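Local coordinates for NalD (Pseudomonas aeruginosa PAO1, PDB 5DAJ), which acts as the secondary repressor of the MexAB-OprM multidrug efflux pump, probably as a DNA-binding TetR-family dimer whose repression is relieved by novobiocin, at residues Y89-L100 against F184-L194; V151-A162 against M197-W205. All coordinates share one frame; numbering follows the deposited sequence.

Contact 1: Y89-L100 against F184-L194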
loop_
_atom_site.group_PDB
_atom_site.type_symbol
_atom_site.label_atom_id
_atom_site.label_comp_id
_atom_site.label_asym_id
_atom_site.label_seq_id
_atom_site.Cartn_x
_atom_site.Cartn_y
_atom_site.Cartn_z
ATOM N N TYR A 89 3.378 -20.388 -1.585
ATOM C CA TYR A 89 2.876 -19.917 -2.884
ATOM C C TYR A 89 1.350 -20.043 -2.966
ATOM O O TYR A 89 0.657 -19.075 -3.289
ATOM C CB TYR A 89 3.523 -20.679 -4.040
ATOM C CG TYR A 89 2.878 -20.416 -5.377
ATOM C CD1 TYR A 89 3.195 -19.281 -6.105
ATOM C CD2 TYR A 89 1.943 -21.303 -5.914
ATOM C CE1 TYR A 89 2.603 -19.032 -7.331
ATOM C CE2 TYR A 89 1.343 -21.063 -7.141
ATOM C CZ TYR A 89 1.682 -19.925 -7.847
ATOM O OH TYR A 89 1.080 -19.685 -9.055
ATOM N N ASP A 90 0.847 -21.234 -2.646
ATOM C CA ASP A 90 -0.603 -21.505 -2.607
ATOM C C ASP A 90 -1.349 -20.520 -1.714
ATOM O O ASP A 90 -2.371 -19.954 -2.107
ATOM C CB ASP A 90 -0.893 -22.929 -2.109
ATOM C CG ASP A 90 -0.564 -24.005 -3.139
ATOM O OD1 ASP A 90 -0.408 -23.699 -4.337
ATOM O OD2 ASP A 90 -0.478 -25.185 -2.748
ATOM N N LEU A 91 -0.820 -20.306 -0.516
ATOM C CA LEU A 91 -1.412 -19.349 0.428
ATOM C C LEU A 91 -1.503 -17.931 -0.151
ATOM O O LEU A 91 -2.537 -17.262 -0.022
ATOM C CB LEU A 91 -0.618 -19.316 1.733
ATOM C CG LEU A 91 -1.114 -18.308 2.782
ATOM C CD1 LEU A 91 -2.436 -18.746 3.399
ATOM C CD2 LEU A 91 -0.071 -18.104 3.864
ATOM N N CYS A 92 -0.410 -17.477 -0.756
ATOM C CA CYS A 92 -0.352 -16.151 -1.377
ATOM C C CYS A 92 -1.324 -16.045 -2.547
ATOM O O CYS A 92 -2.048 -15.046 -2.680
ATOM C CB CYS A 92 1.057 -15.848 -1.875
ATOM S SG CYS A 92 2.277 -15.681 -0.561
ATOM N N LEU A 93 -1.338 -17.086 -3.373
ATOM C CA LEU A 93 -2.255 -17.168 -4.508
ATOM C C LEU A 93 -3.717 -17.032 -4.069
ATOM O O LEU A 93 -4.479 -16.265 -4.647
ATOM C CB LEU A 93 -2.066 -18.490 -5.258
ATOM C CG LEU A 93 -2.972 -18.737 -6.466
ATOM C CD1 LEU A 93 -2.726 -17.700 -7.546
ATOM C CD2 LEU A 93 -2.746 -20.135 -7.023
ATOM N N GLU A 94 -4.084 -17.779 -3.034
ATOM C CA GLU A 94 -5.449 -17.741 -2.486
ATOM C C GLU A 94 -5.810 -16.385 -1.886
ATOM O O GLU A 94 -6.944 -15.905 -2.035
ATOM C CB GLU A 94 -5.632 -18.823 -1.430
ATOM C CG GLU A 94 -5.588 -20.237 -1.993
ATOM C CD GLU A 94 -5.680 -21.304 -0.920
ATOM O OE1 GLU A 94 -6.013 -20.964 0.239
ATOM O OE2 GLU A 94 -5.431 -22.489 -1.246
ATOM N N ALA A 95 -4.847 -15.780 -1.200
ATOM C CA ALA A 95 -5.034 -14.438 -0.635
ATOM C C ALA A 95 -5.413 -13.441 -1.736
ATOM O O ALA A 95 -6.398 -12.702 -1.603
ATOM C CB ALA A 95 -3.772 -13.976 0.080
ATOM N N VAL A 96 -4.634 -13.441 -2.820
ATOM C CA VAL A 96 -4.884 -12.544 -3.953
ATOM C C VAL A 96 -6.242 -12.863 -4.584
ATOM O O VAL A 96 -7.041 -11.965 -4.839
ATOM C CB VAL A 96 -3.767 -12.612 -5.020
ATOM C CG1 VAL A 96 -4.150 -11.853 -6.290
ATOM C CG2 VAL A 96 -2.473 -12.046 -4.465
ATOM N N GLN A 97 -6.492 -14.144 -4.818
ATOM C CA GLN A 97 -7.774 -14.594 -5.374
ATOM C C GLN A 97 -9.001 -14.288 -4.484
ATOM O O GLN A 97 -10.092 -14.070 -4.998
ATOM C CB GLN A 97 -7.714 -16.083 -5.677
ATOM C CG GLN A 97 -6.826 -16.413 -6.863
ATOM C CD GLN A 97 -6.810 -17.887 -7.200
ATOM O OE1 GLN A 97 -6.869 -18.735 -6.317
ATOM N NE2 GLN A 97 -6.733 -18.203 -8.486
ATOM N N SER A 98 -8.815 -14.255 -3.164
ATOM C CA SER A 98 -9.899 -13.915 -2.201
ATOM C C SER A 98 -10.498 -12.509 -2.381
ATOM O O SER A 98 -11.646 -12.254 -1.977
ATOM C CB SER A 98 -9.424 -14.051 -0.755
ATOM O OG SER A 98 -8.561 -12.989 -0.403
ATOM N N LEU A 99 -9.715 -11.605 -2.975
ATOM C CA LEU A 99 -10.184 -10.249 -3.326
ATOM C C LEU A 99 -11.492 -10.234 -4.110
ATOM O O LEU A 99 -12.311 -9.339 -3.934
ATOM C CB LEU A 99 -9.129 -9.506 -4.148
ATOM C CG LEU A 99 -7.892 -9.029 -3.398
ATOM C CD1 LEU A 99 -6.807 -8.619 -4.383
ATOM C CD2 LEU A 99 -8.249 -7.875 -2.483
ATOM N N LEU A 100 -11.664 -11.220 -4.987
ATOM C CA LEU A 100 -12.900 -11.380 -5.759
ATOM C C LEU A 100 -13.943 -12.196 -5.011
ATOM O O LEU A 100 -15.100 -11.790 -4.902
ATOM C CB LEU A 100 -12.628 -12.050 -7.118
ATOM C CG LEU A 100 -12.254 -11.155 -8.306
ATOM C CD1 LEU A 100 -12.004 -12.038 -9.523
ATOM C CD2 LEU A 100 -13.318 -10.108 -8.624
ATOM N N PHE A 184 -5.948 -5.563 -12.989
ATOM C CA PHE A 184 -5.855 -6.981 -13.287
ATOM C C PHE A 184 -7.024 -7.768 -12.719
ATOM O O PHE A 184 -7.836 -7.248 -11.966
ATOM C CB PHE A 184 -4.510 -7.569 -12.808
ATOM C CG PHE A 184 -4.297 -7.515 -11.324
ATOM C CD1 PHE A 184 -4.818 -8.504 -10.493
ATOM C CD2 PHE A 184 -3.547 -6.507 -10.758
ATOM C CE1 PHE A 184 -4.614 -8.465 -9.117
ATOM C CE2 PHE A 184 -3.344 -6.459 -9.385
ATOM C CZ PHE A 184 -3.875 -7.439 -8.563
ATOM N N ASP A 185 -7.089 -9.031 -13.126
ATOM C CA ASP A 185 -8.097 -9.972 -12.662
ATOM C C ASP A 185 -7.490 -10.888 -11.593
ATOM O O ASP A 185 -6.680 -11.764 -11.917
ATOM C CB ASP A 185 -8.601 -10.800 -13.841
ATOM C CG ASP A 185 -9.578 -11.868 -13.421
ATOM O OD1 ASP A 185 -10.446 -11.589 -12.560
ATOM O OD2 ASP A 185 -9.492 -12.998 -13.957
ATOM N N PRO A 186 -7.873 -10.702 -10.319
ATOM C CA PRO A 186 -7.353 -11.548 -9.239
ATOM C C PRO A 186 -7.496 -13.051 -9.464
ATOM O O PRO A 186 -6.659 -13.816 -9.010
ATOM C CB PRO A 186 -8.187 -11.121 -8.028
ATOM C CG PRO A 186 -8.542 -9.708 -8.311
ATOM C CD PRO A 186 -8.768 -9.659 -9.794
ATOM N N ASP A 187 -8.546 -13.465 -10.153
ATOM C CA ASP A 187 -8.756 -14.885 -10.448
ATOM C C ASP A 187 -7.663 -15.438 -11.373
ATOM O O ASP A 187 -6.861 -16.271 -10.958
ATOM C CB ASP A 187 -10.151 -15.106 -11.060
ATOM C CG ASP A 187 -10.483 -16.580 -11.279
ATOM O OD1 ASP A 187 -9.808 -17.464 -10.713
ATOM O OD2 ASP A 187 -11.454 -16.855 -12.012
ATOM N N THR A 188 -7.631 -14.941 -12.607
ATOM C CA THR A 188 -6.799 -15.517 -13.677
ATOM C C THR A 188 -5.379 -14.944 -13.806
ATOM O O THR A 188 -4.532 -15.575 -14.438
ATOM C CB THR A 188 -7.484 -15.386 -15.058
ATOM O OG1 THR A 188 -7.696 -14.004 -15.377
ATOM C CG2 THR A 188 -8.811 -16.126 -15.069
ATOM N N ASP A 189 -5.123 -13.769 -13.233
ATOM C CA ASP A 189 -3.781 -13.145 -13.283
ATOM C C ASP A 189 -2.901 -13.392 -12.062
ATOM O O ASP A 189 -1.687 -13.233 -12.145
ATOM C CB ASP A 189 -3.878 -11.635 -13.486
ATOM C CG ASP A 189 -4.477 -11.254 -14.822
ATOM O OD1 ASP A 189 -4.237 -11.946 -15.834
ATOM O OD2 ASP A 189 -5.202 -10.242 -14.856
ATOM N N ALA A 190 -3.497 -13.775 -10.937
ATOM C CA ALA A 190 -2.746 -13.997 -9.686
ATOM C C ALA A 190 -1.516 -14.885 -9.862
ATOM O O ALA A 190 -0.434 -14.543 -9.396
ATOM C CB ALA A 190 -3.650 -14.584 -8.621
ATOM N N GLU A 191 -1.697 -16.027 -10.514
ATOM C CA GLU A 191 -0.591 -16.968 -10.813
ATOM C C GLU A 191 0.607 -16.270 -11.437
ATOM O O GLU A 191 1.749 -16.457 -11.007
ATOM C CB GLU A 191 -1.025 -18.040 -11.809
ATOM C CG GLU A 191 -2.028 -19.052 -11.291
ATOM C CD GLU A 191 -2.585 -19.931 -12.398
ATOM O OE1 GLU A 191 -1.904 -20.116 -13.436
ATOM O OE2 GLU A 191 -3.712 -20.438 -12.227
ATOM N N HIS A 192 0.323 -15.482 -12.467
ATOM C CA HIS A 192 1.363 -14.839 -13.284
ATOM C C HIS A 192 1.990 -13.621 -12.616
ATOM O O HIS A 192 3.145 -13.293 -12.875
ATOM C CB HIS A 192 0.786 -14.439 -14.637
ATOM C CG HIS A 192 0.252 -15.590 -15.422
ATOM N ND1 HIS A 192 1.070 -16.514 -16.038
ATOM C CD2 HIS A 192 -1.021 -15.975 -15.686
ATOM C CE1 HIS A 192 0.324 -17.412 -16.656
ATOM N NE2 HIS A 192 -0.947 -17.110 -16.456
ATOM N N LEU A 193 1.221 -12.962 -11.755
ATOM C CA LEU A 193 1.724 -11.829 -10.967
ATOM C C LEU A 193 2.720 -12.271 -9.895
ATOM O O LEU A 193 3.691 -11.564 -9.605
ATOM C CB LEU A 193 0.563 -11.075 -10.326
ATOM C CG LEU A 193 -0.331 -10.355 -11.339
ATOM C CD1 LEU A 193 -1.702 -10.060 -10.742
ATOM C CD2 LEU A 193 0.327 -9.075 -11.834
ATOM N N LEU A 194 2.458 -13.439 -9.316
ATOM C CA LEU A 194 3.314 -14.025 -8.280
ATOM C C LEU A 194 4.487 -14.833 -8.844
ATOM O O LEU A 194 5.554 -14.896 -8.224
ATOM C CB LEU A 194 2.489 -14.918 -7.347
ATOM C CG LEU A 194 1.376 -14.216 -6.573
ATOM C CD1 LEU A 194 0.525 -15.238 -5.852
ATOM C CD2 LEU A 194 1.932 -13.208 -5.580
#
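A190 offers the bump that lets the two helices come close: its CB enters the hollow between L93 and V96, 3.4 Å from L93 CD1 and 3.6 Å from V96 CG1. L93 reaches it because CG stands anti to the backbone N (chi1 179°), which swings the isobutyl group across toward the second helix. One turn on, L194 fills the next hollow. Its CD1 lies 3.6 Å from L93 N, against the backbone between C92 and L93, while its CB comes obliquely to the Y89 ring, nearest CE1. The Y89 hydroxyl, at the far end of the ring, lies beside CA and CB of E191. At the other end P186 is the projecting piece. Its ring sits in a shallow groove bordered by V96, L99 and L100, with CB 3.5 Å from V96 O and CG 4.0 Å from L100 CG.

The pairing joins helices 84-101 and 186-201 in the all-helical C-terminal region of a TetR-family regulator. Here the segments 89-100 and 186-194 run roughly antiparallel (153°), with axes 8.2 Å apart at closest. Helix 159-179 flanks the same seam, with I170 against C92 and L194, and W177 against L99 and P186.

Polar grip is concentrated at Q97. Its extended side chain carries NE2 to D187 O (3.1 Å, 166° at the hydrogen), meeting a lone pair in the carbonyl plane; the acceptor also lies close to the plane of the amide. D185 caps the start of helix 186-201: its OD2 accepts from both the backbone N and the hydroxyl of T188, while OD1 lies beside L100 CD1. D189 accepts from D185 N through OD2, and its OD1 forms a salt bridge with R160 of the second subunit.

Contact 2: V151-A162 against M197-W205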
loop_
_atom_site.group_PDB
_atom_site.type_symbol
_atom_site.label_atom_id
_atom_site.label_comp_id
_atom_site.label_asym_id
_atom_site.label_seq_id
_atom_site.Cartn_x
_atom_site.Cartn_y
_atom_site.Cartn_z
ATOM N N VAL A 151 18.664 -23.743 1.264
ATOM C CA VAL A 151 19.519 -24.330 0.214
ATOM C C VAL A 151 19.012 -24.026 -1.211
ATOM O O VAL A 151 19.798 -23.979 -2.162
ATOM C CB VAL A 151 19.667 -25.863 0.429
ATOM C CG1 VAL A 151 20.238 -26.568 -0.792
ATOM C CG2 VAL A 151 20.559 -26.138 1.630
ATOM N N ARG A 152 17.704 -23.820 -1.337
ATOM C CA ARG A 152 17.052 -23.558 -2.623
ATOM C C ARG A 152 17.005 -22.090 -3.037
ATOM O O ARG A 152 16.588 -21.779 -4.153
ATOM C CB ARG A 152 15.629 -24.107 -2.608
ATOM C CG ARG A 152 15.525 -25.567 -2.186
ATOM C CD ARG A 152 14.110 -26.093 -2.345
ATOM N NE ARG A 152 13.609 -25.883 -3.704
ATOM C CZ ARG A 152 12.335 -25.985 -4.079
ATOM N NH1 ARG A 152 11.383 -26.321 -3.203
ATOM N NH2 ARG A 152 12.012 -25.750 -5.353
ATOM N N LEU A 153 17.382 -21.183 -2.140
ATOM C CA LEU A 153 17.432 -19.755 -2.482
ATOM C C LEU A 153 18.626 -19.478 -3.380
ATOM O O LEU A 153 19.628 -20.181 -3.300
ATOM C CB LEU A 153 17.523 -18.879 -1.223
ATOM C CG LEU A 153 16.348 -18.916 -0.242
ATOM C CD1 LEU A 153 16.651 -18.033 0.956
ATOM C CD2 LEU A 153 15.044 -18.481 -0.894
ATOM N N HIS A 154 18.521 -18.448 -4.218
ATOM C CA HIS A 154 19.661 -18.036 -5.051
ATOM C C HIS A 154 20.772 -17.443 -4.179
ATOM O O HIS A 154 20.496 -16.975 -3.071
ATOM C CB HIS A 154 19.284 -17.016 -6.144
ATOM C CG HIS A 154 18.572 -17.602 -7.317
ATOM N ND1 HIS A 154 17.249 -17.977 -7.273
ATOM C CD2 HIS A 154 18.994 -17.855 -8.579
ATOM C CE1 HIS A 154 16.886 -18.452 -8.452
ATOM N NE2 HIS A 154 17.926 -18.390 -9.265
ATOM N N PRO A 155 22.028 -17.468 -4.670
ATOM C CA PRO A 155 23.165 -16.846 -3.981
ATOM C C PRO A 155 22.863 -15.401 -3.580
ATOM O O PRO A 155 22.461 -14.610 -4.427
ATOM C CB PRO A 155 24.262 -16.851 -5.047
ATOM C CG PRO A 155 23.968 -18.058 -5.859
ATOM C CD PRO A 155 22.470 -18.205 -5.868
ATOM N N GLY A 156 23.015 -15.078 -2.300
ATOM C CA GLY A 156 22.795 -13.709 -1.819
ATOM C C GLY A 156 21.356 -13.323 -1.506
ATOM O O GLY A 156 21.098 -12.193 -1.084
HETATM N N MSE A 157 20.420 -14.245 -1.731
HETATM C CA MSE A 157 19.065 -14.128 -1.183
HETATM C C MSE A 157 19.063 -14.691 0.210
HETATM O O MSE A 157 19.259 -15.895 0.399
HETATM C CB MSE A 157 18.021 -14.886 -2.010
HETATM C CG MSE A 157 17.586 -14.109 -3.249
HETATM SE SE MSE A 157 16.866 -12.345 -2.728
HETATM C CE MSE A 157 15.922 -12.900 -1.092
ATOM N N THR A 158 18.846 -13.824 1.194
ATOM C CA THR A 158 18.693 -14.243 2.583
ATOM C C THR A 158 17.216 -14.392 2.928
ATOM O O THR A 158 16.359 -13.782 2.278
ATOM C CB THR A 158 19.322 -13.232 3.558
ATOM O OG1 THR A 158 18.660 -11.967 3.450
ATOM C CG2 THR A 158 20.804 -13.052 3.259
ATOM N N PRO A 159 16.898 -15.200 3.954
ATOM C CA PRO A 159 15.505 -15.286 4.418
ATOM C C PRO A 159 14.883 -13.952 4.815
ATOM O O PRO A 159 13.688 -13.736 4.589
ATOM C CB PRO A 159 15.605 -16.198 5.646
ATOM C CG PRO A 159 16.797 -17.048 5.385
ATOM C CD PRO A 159 17.762 -16.173 4.644
ATOM N N ARG A 160 15.682 -13.078 5.417
ATOM C CA ARG A 160 15.205 -11.758 5.846
ATOM C C ARG A 160 14.641 -10.986 4.651
ATOM O O ARG A 160 13.507 -10.504 4.692
ATOM C CB ARG A 160 16.338 -10.965 6.501
ATOM C CG ARG A 160 15.946 -9.589 7.022
ATOM C CD ARG A 160 17.119 -8.898 7.694
ATOM N NE ARG A 160 18.175 -8.577 6.743
ATOM C CZ ARG A 160 18.300 -7.440 6.060
ATOM N NH1 ARG A 160 17.437 -6.447 6.203
ATOM N NH2 ARG A 160 19.308 -7.297 5.208
ATOM N N ILE A 161 15.448 -10.891 3.596
ATOM C CA ILE A 161 15.099 -10.145 2.375
ATOM C C ILE A 161 13.968 -10.816 1.606
ATOM O O ILE A 161 13.064 -10.137 1.110
ATOM C CB ILE A 161 16.323 -9.992 1.435
ATOM C CG1 ILE A 161 17.400 -9.113 2.080
ATOM C CG2 ILE A 161 15.932 -9.414 0.073
ATOM C CD1 ILE A 161 16.990 -7.680 2.382
ATOM N N ALA A 162 14.030 -12.137 1.517
ATOM C CA ALA A 162 13.024 -12.921 0.799
ATOM C C ALA A 162 11.620 -12.693 1.362
ATOM O O ALA A 162 10.685 -12.415 0.615
ATOM C CB ALA A 162 13.369 -14.402 0.846
HETATM N N MSE A 197 8.264 -13.457 -8.818
HETATM C CA MSE A 197 8.822 -13.323 -7.465
HETATM C C MSE A 197 9.347 -14.655 -7.003
HETATM O O MSE A 197 10.491 -14.754 -6.554
HETATM C CB MSE A 197 7.803 -12.775 -6.470
HETATM C CG MSE A 197 8.300 -12.715 -5.020
HETATM SE SE MSE A 197 9.940 -11.619 -4.848
HETATM C CE MSE A 197 9.098 -9.840 -4.938
ATOM N N PHE A 198 8.521 -15.689 -7.112
ATOM C CA PHE A 198 8.931 -17.037 -6.683
ATOM C C PHE A 198 10.028 -17.646 -7.549
ATOM O O PHE A 198 10.927 -18.312 -7.026
ATOM C CB PHE A 198 7.741 -17.980 -6.601
ATOM C CG PHE A 198 6.930 -17.787 -5.365
ATOM C CD1 PHE A 198 5.932 -16.823 -5.321
ATOM C CD2 PHE A 198 7.192 -18.533 -4.224
ATOM C CE1 PHE A 198 5.186 -16.630 -4.172
ATOM C CE2 PHE A 198 6.443 -18.347 -3.079
ATOM C CZ PHE A 198 5.441 -17.395 -3.052
ATOM N N ARG A 199 9.999 -17.356 -8.846
ATOM C CA ARG A 199 11.035 -17.835 -9.749
ATOM C C ARG A 199 12.353 -17.130 -9.410
ATOM O O ARG A 199 13.424 -17.731 -9.483
ATOM C CB ARG A 199 10.648 -17.568 -11.204
ATOM C CG ARG A 199 11.505 -18.304 -12.220
ATOM C CD ARG A 199 11.297 -17.753 -13.621
ATOM N NE ARG A 199 9.967 -18.061 -14.138
ATOM C CZ ARG A 199 9.728 -18.937 -15.108
ATOM N NH1 ARG A 199 10.731 -19.597 -15.671
ATOM N NH2 ARG A 199 8.484 -19.155 -15.516
ATOM N N GLY A 200 12.261 -15.854 -9.037
ATOM C CA GLY A 200 13.434 -15.053 -8.669
ATOM C C GLY A 200 14.068 -15.398 -7.334
ATOM O O GLY A 200 15.261 -15.177 -7.126
ATOM N N LEU A 201 13.263 -15.909 -6.411
ATOM C CA LEU A 201 13.748 -16.314 -5.083
ATOM C C LEU A 201 14.331 -17.722 -5.074
ATOM O O LEU A 201 15.350 -17.962 -4.426
ATOM C CB LEU A 201 12.625 -16.241 -4.046
ATOM C CG LEU A 201 12.101 -14.850 -3.678
ATOM C CD1 LEU A 201 10.833 -14.974 -2.844
ATOM C CD2 LEU A 201 13.139 -14.039 -2.926
ATOM N N VAL A 202 13.676 -18.637 -5.783
ATOM C CA VAL A 202 13.947 -20.084 -5.668
ATOM C C VAL A 202 14.565 -20.680 -6.945
ATOM O O VAL A 202 14.105 -20.417 -8.055
ATOM C CB VAL A 202 12.662 -20.851 -5.293
ATOM C CG1 VAL A 202 12.944 -22.333 -5.083
ATOM C CG2 VAL A 202 12.056 -20.272 -4.024
ATOM N N ARG A 203 15.579 -21.519 -6.746
ATOM C CA ARG A 203 16.422 -22.052 -7.839
ATOM C C ARG A 203 15.670 -22.808 -8.921
ATOM O O ARG A 203 15.823 -22.510 -10.105
ATOM C CB ARG A 203 17.548 -22.957 -7.306
ATOM C CG ARG A 203 18.904 -22.275 -7.248
ATOM C CD ARG A 203 19.939 -23.190 -6.628
ATOM N NE ARG A 203 21.041 -22.565 -5.938
ATOM C CZ ARG A 203 22.037 -21.843 -6.452
ATOM N NH1 ARG A 203 22.096 -21.514 -7.741
ATOM N NH2 ARG A 203 22.984 -21.408 -5.620
ATOM N N ASP A 204 14.870 -23.787 -8.512
ATOM C CA ASP A 204 14.251 -24.701 -9.477
ATOM C C ASP A 204 12.941 -24.163 -10.033
ATOM O O ASP A 204 12.798 -24.017 -11.240
ATOM C CB ASP A 204 14.074 -26.104 -8.874
ATOM C CG ASP A 204 15.314 -26.995 -9.064
ATOM O OD1 ASP A 204 16.275 -26.590 -9.764
ATOM O OD2 ASP A 204 15.322 -28.116 -8.510
ATOM N N TRP A 205 12.000 -23.866 -9.149
ATOM C CA TRP A 205 10.643 -23.414 -9.516
ATOM C C TRP A 205 10.207 -23.796 -10.929
ATOM O O TRP A 205 9.197 -24.466 -11.108
ATOM C CB TRP A 205 10.485 -21.897 -9.335
ATOM C CG TRP A 205 9.086 -21.535 -8.982
ATOM C CD1 TRP A 205 8.160 -20.949 -9.792
ATOM C CD2 TRP A 205 8.427 -21.796 -7.742
ATOM N NE1 TRP A 205 6.964 -20.806 -9.121
ATOM C CE2 TRP A 205 7.103 -21.319 -7.861
ATOM C CE3 TRP A 205 8.829 -22.379 -6.538
ATOM C CZ2 TRP A 205 6.178 -21.398 -6.816
ATOM C CZ3 TRP A 205 7.908 -22.462 -5.503
ATOM C CH2 TRP A 205 6.600 -21.974 -5.648
#
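Backbone hydrogen bonds pin L153 and its neighbours to the residues at and just beyond the end of helix 186-201. R203 N donates to R152 O (2.8 Å) and H154 N to L201 O (3.2 Å), and between them L153 and V202 form a single beta bridge. CA-H...O contacts add to it: L153 CA faces L201 O, and V202 CA faces R152 O. L201 O is also approached by H154 ND1 in a weak bond of 3.4 Å, so backbone and side chain of one residue converge on a single carbonyl.

Flat groups are met both over a face and at the edge. The R152 chain bends at chi3 (54°), laying its guanidinium against V202 with CG1 over one face, 3.6 Å from NH2; D204 CB lies near the plane at its edge. NH1 of the same group makes a salt bridge with D83. The imidazole of H154 meets V202 O at its edge, 3.4 Å from CE1, and carries R203 CG over one face. R203 then runs on, extended to NE, across the pyrrolidine of P155, where NH2 comes 3.3 Å from CD.

Between the two segments, the apolar side-chain contacts centre on L201. Its CD2 meets CE of selenomethionine M157 (3.5 Å) and CB of A162. F144 of helix 123-145 packs against A162 and L153.

M157 rests on H192 of the second subunit, R199 on H154 of that subunit and M197 on its L169. The contact thus borders the dimer interface, consistent with the four-helix bundle that the last two helices of each subunit form in TetR-family repressors.

In the fold
Contacts 1 and 2 sit at successive levels of helix 186-201, the first on its beginning and middle and the second at its end, with centres about 20 Å apart. Y89, of contact 1, bridges them: its CA lies 3.6 Å from F198 CZ and its CB 3.7 Å from W205 CH2, and the rings of F198 and W205 meet the tyrosine ring edge-to-face. The dimer relates them a second time, since segment 184-194 packs on segment 151-162 of the other subunit, L193 on I161 and H192 on G156 of that chain. Both contacts belong to the C-terminal region rather than to the predicted helix-turn-helix at 32-51; contact 2 is the more peripheral, about 24 Å from the chain's centre against 14 Å.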